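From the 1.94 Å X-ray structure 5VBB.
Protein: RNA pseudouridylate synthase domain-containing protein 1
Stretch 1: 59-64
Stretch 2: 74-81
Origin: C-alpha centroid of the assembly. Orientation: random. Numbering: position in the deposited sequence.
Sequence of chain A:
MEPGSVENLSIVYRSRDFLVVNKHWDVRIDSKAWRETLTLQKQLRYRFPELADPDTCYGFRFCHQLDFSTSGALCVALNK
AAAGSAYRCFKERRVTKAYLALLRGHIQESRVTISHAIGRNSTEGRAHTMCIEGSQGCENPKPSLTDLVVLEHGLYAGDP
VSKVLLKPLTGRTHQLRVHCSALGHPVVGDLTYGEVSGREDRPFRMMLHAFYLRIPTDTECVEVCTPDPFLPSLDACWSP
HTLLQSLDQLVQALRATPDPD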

# COMPACT_ATOMS: atom_id res chain seq x y z
N GLY A 59 22.80 -3.25 -11.88
CA GLY A 59 22.45 -2.10 -11.06
C GLY A 59 20.95 -1.85 -11.05
O GLY A 59 20.34 -1.70 -12.11
N PHE A 60 20.35 -1.81 -9.84
CA PHE A 60 18.90 -1.63 -9.62
C PHE A 60 18.64 -0.30 -8.88
O PHE A 60 19.07 -0.14 -7.74
CB PHE A 60 18.36 -2.79 -8.75
CG PHE A 60 18.70 -4.17 -9.27
CD1 PHE A 60 18.06 -4.69 -10.39
CD2 PHE A 60 19.68 -4.94 -8.66
CE1 PHE A 60 18.41 -5.94 -10.90
CE2 PHE A 60 20.02 -6.20 -9.17
CZ PHE A 60 19.38 -6.70 -10.27
N ARG A 61 17.92 0.64 -9.52
CA ARG A 61 17.60 1.93 -8.92
C ARG A 61 16.11 1.91 -8.55
O ARG A 61 15.28 1.87 -9.43
CB ARG A 61 17.89 3.06 -9.91
CG ARG A 61 19.35 3.10 -10.41
CD ARG A 61 19.50 3.79 -11.76
NE ARG A 61 20.65 3.32 -12.53
CZ ARG A 61 21.91 3.71 -12.35
NH1 ARG A 61 22.22 4.59 -11.40
NH2 ARG A 61 22.88 3.21 -13.11
N PHE A 62 15.79 1.94 -7.24
CA PHE A 62 14.43 1.95 -6.75
C PHE A 62 13.88 3.33 -6.96
O PHE A 62 14.47 4.30 -6.51
CB PHE A 62 14.35 1.58 -5.27
CG PHE A 62 14.72 0.15 -5.02
CD1 PHE A 62 13.93 -0.88 -5.50
CD2 PHE A 62 15.91 -0.18 -4.40
CE1 PHE A 62 14.31 -2.21 -5.35
CE2 PHE A 62 16.30 -1.51 -4.27
CZ PHE A 62 15.49 -2.52 -4.73
N CYS A 63 12.74 3.41 -7.65
CA CYS A 63 12.11 4.68 -7.99
C CYS A 63 11.31 5.21 -6.82
O CYS A 63 10.90 6.37 -6.83
CB CYS A 63 11.24 4.52 -9.23
SG CYS A 63 12.15 3.98 -10.70
N HIS A 64 11.02 4.36 -5.85
CA HIS A 64 10.18 4.71 -4.72
C HIS A 64 10.32 3.64 -3.65
O HIS A 64 11.05 2.66 -3.85
CB HIS A 64 8.72 4.95 -5.15
CG HIS A 64 8.07 3.78 -5.83
ND1 HIS A 64 6.90 3.26 -5.36
CD2 HIS A 64 8.46 3.05 -6.90
CE1 HIS A 64 6.56 2.30 -6.21
NE2 HIS A 64 7.49 2.11 -7.12
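Stretch 2 74-81: LCVALNKA

The pairing of the two stretches ends in a side chain rather than in backbone: the amide of Cys75 donates to the imidazole of His64, Cys75 N to His64 NE2 2.8 Å, nearly straight at 173° and close to the plane of the ring, so that NE2 acts as the acceptor. The same ring carries Leu74 over one face, with Leu74 CD1 3.9 Å from the ring centroid and 12° off the normal, a CH-pi contact; this methyl also approaches the backbone of stretch 1, Leu74 CD1 to His64 O 3.4 Å. His64 reaches this position with chi1 at p, its CA-to-CB bond pointing sideways while the ring comes nearer to stretch 2.

Leu74 to Ala77 of stretch 2 are the last residues of an extended strand that begins earlier in the chain, antiparallel to the short strand Arg61-Phe62; taken end to end, the touching parts are 127° apart. Arg61 and Ala77 form the hydrogen-bonded pair, CA to CA 5.1 Å, with Ala77 N donating to Arg61 O at 2.7 Å and Arg61 N to Ala77 O at 3.2 Å. Phe62 and Val76 follow as the non-hydrogen-bonded pair, their CA atoms 4.6 Å apart. Val76 CA also lies 3.5 Å from Arg61 O, a CA-H...O contact. Beyond this pair, Cys63 N donates to Cys75 O at 3.1 Å, continuing the backbone ladder just past the strand of stretch 1.

Val76 shares a face of the sheet with Phe62 and packs against two aromatic residues: Val76 CG2 lies 3.8 Å from Phe62 CE1, and Val76 CG1 lies 3.8 Å from Phe60 CB, near the plane and at the edge of the Phe60 ring. The Arg61 and Ala77 side chains occupy the other face, CB to CB 4.3 Å. The Cys63 side chain points toward stretch 2, its SG 3.7 Å from Ala77 CB and 4.1 Å from Cys75 SG, too far for a disulfide; the two cysteines meet as apolar neighbors.

After Ala77 the chain leaves the strand through Leu78 and Asn79, then enters a helix at Lys80. Asn79, phi/psi -157/165, is the N-cap, its side chain capping a backbone N just past the stretch. Arg61 extends to this turn: Lys80 N lies over one face of its guanidinium, 3.7 Å from Arg61 NE, which is buried without a hydrogen-bond partner. Lys80 is modelled only to CB, and Ala81 makes no contact with stretch 1. Together the stretches bury 594 Å², both sides summed.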

# COMPACT_ATOMS: atom_id res chain seq x y z
N LEU A 74 6.22 -2.23 -6.88
CA LEU A 74 7.44 -1.50 -6.63
C LEU A 74 8.24 -1.44 -7.93
O LEU A 74 8.63 -2.47 -8.46
CB LEU A 74 8.20 -2.19 -5.52
CG LEU A 74 9.47 -1.52 -5.01
CD1 LEU A 74 9.23 -0.10 -4.61
CD2 LEU A 74 9.97 -2.26 -3.82
N CYS A 75 8.40 -0.23 -8.45
CA CYS A 75 9.06 0.04 -9.71
C CYS A 75 10.59 0.26 -9.54
O CYS A 75 11.01 1.08 -8.74
CB CYS A 75 8.42 1.23 -10.38
SG CYS A 75 9.13 1.60 -12.00
N VAL A 76 11.39 -0.46 -10.35
CA VAL A 76 12.86 -0.43 -10.35
C VAL A 76 13.27 0.06 -11.73
O VAL A 76 12.80 -0.48 -12.73
CB VAL A 76 13.40 -1.87 -10.10
CG1 VAL A 76 14.91 -1.88 -10.06
CG2 VAL A 76 12.79 -2.49 -8.84
N ALA A 77 14.13 1.09 -11.80
CA ALA A 77 14.62 1.61 -13.09
C ALA A 77 15.91 0.86 -13.39
O ALA A 77 16.70 0.64 -12.48
CB ALA A 77 14.86 3.11 -13.01
N LEU A 78 16.11 0.44 -14.66
CA LEU A 78 17.25 -0.39 -15.08
C LEU A 78 18.37 0.44 -15.73
O LEU A 78 19.38 -0.13 -16.16
CB LEU A 78 16.76 -1.50 -16.04
CG LEU A 78 15.55 -2.29 -15.51
CD1 LEU A 78 15.02 -3.27 -16.53
CD2 LEU A 78 15.90 -3.02 -14.21
N ASN A 79 18.23 1.78 -15.78
CA ASN A 79 19.29 2.65 -16.29
C ASN A 79 19.10 4.05 -15.72
O ASN A 79 18.04 4.36 -15.16
CB ASN A 79 19.41 2.65 -17.81
CG ASN A 79 18.14 2.80 -18.57
OD1 ASN A 79 17.69 3.90 -18.83
ND2 ASN A 79 17.60 1.70 -19.06
N LYS A 80 20.16 4.86 -15.83
CA LYS A 80 20.24 6.22 -15.28
C LYS A 80 19.21 7.17 -15.88
O LYS A 80 18.66 7.99 -15.16
CB LYS A 80 21.67 6.80 -15.46
N ALA A 81 18.93 7.04 -17.19
CA ALA A 81 17.92 7.86 -17.87
C ALA A 81 16.51 7.48 -17.39
O ALA A 81 15.67 8.35 -17.17
CB ALA A 81 18.02 7.67 -19.38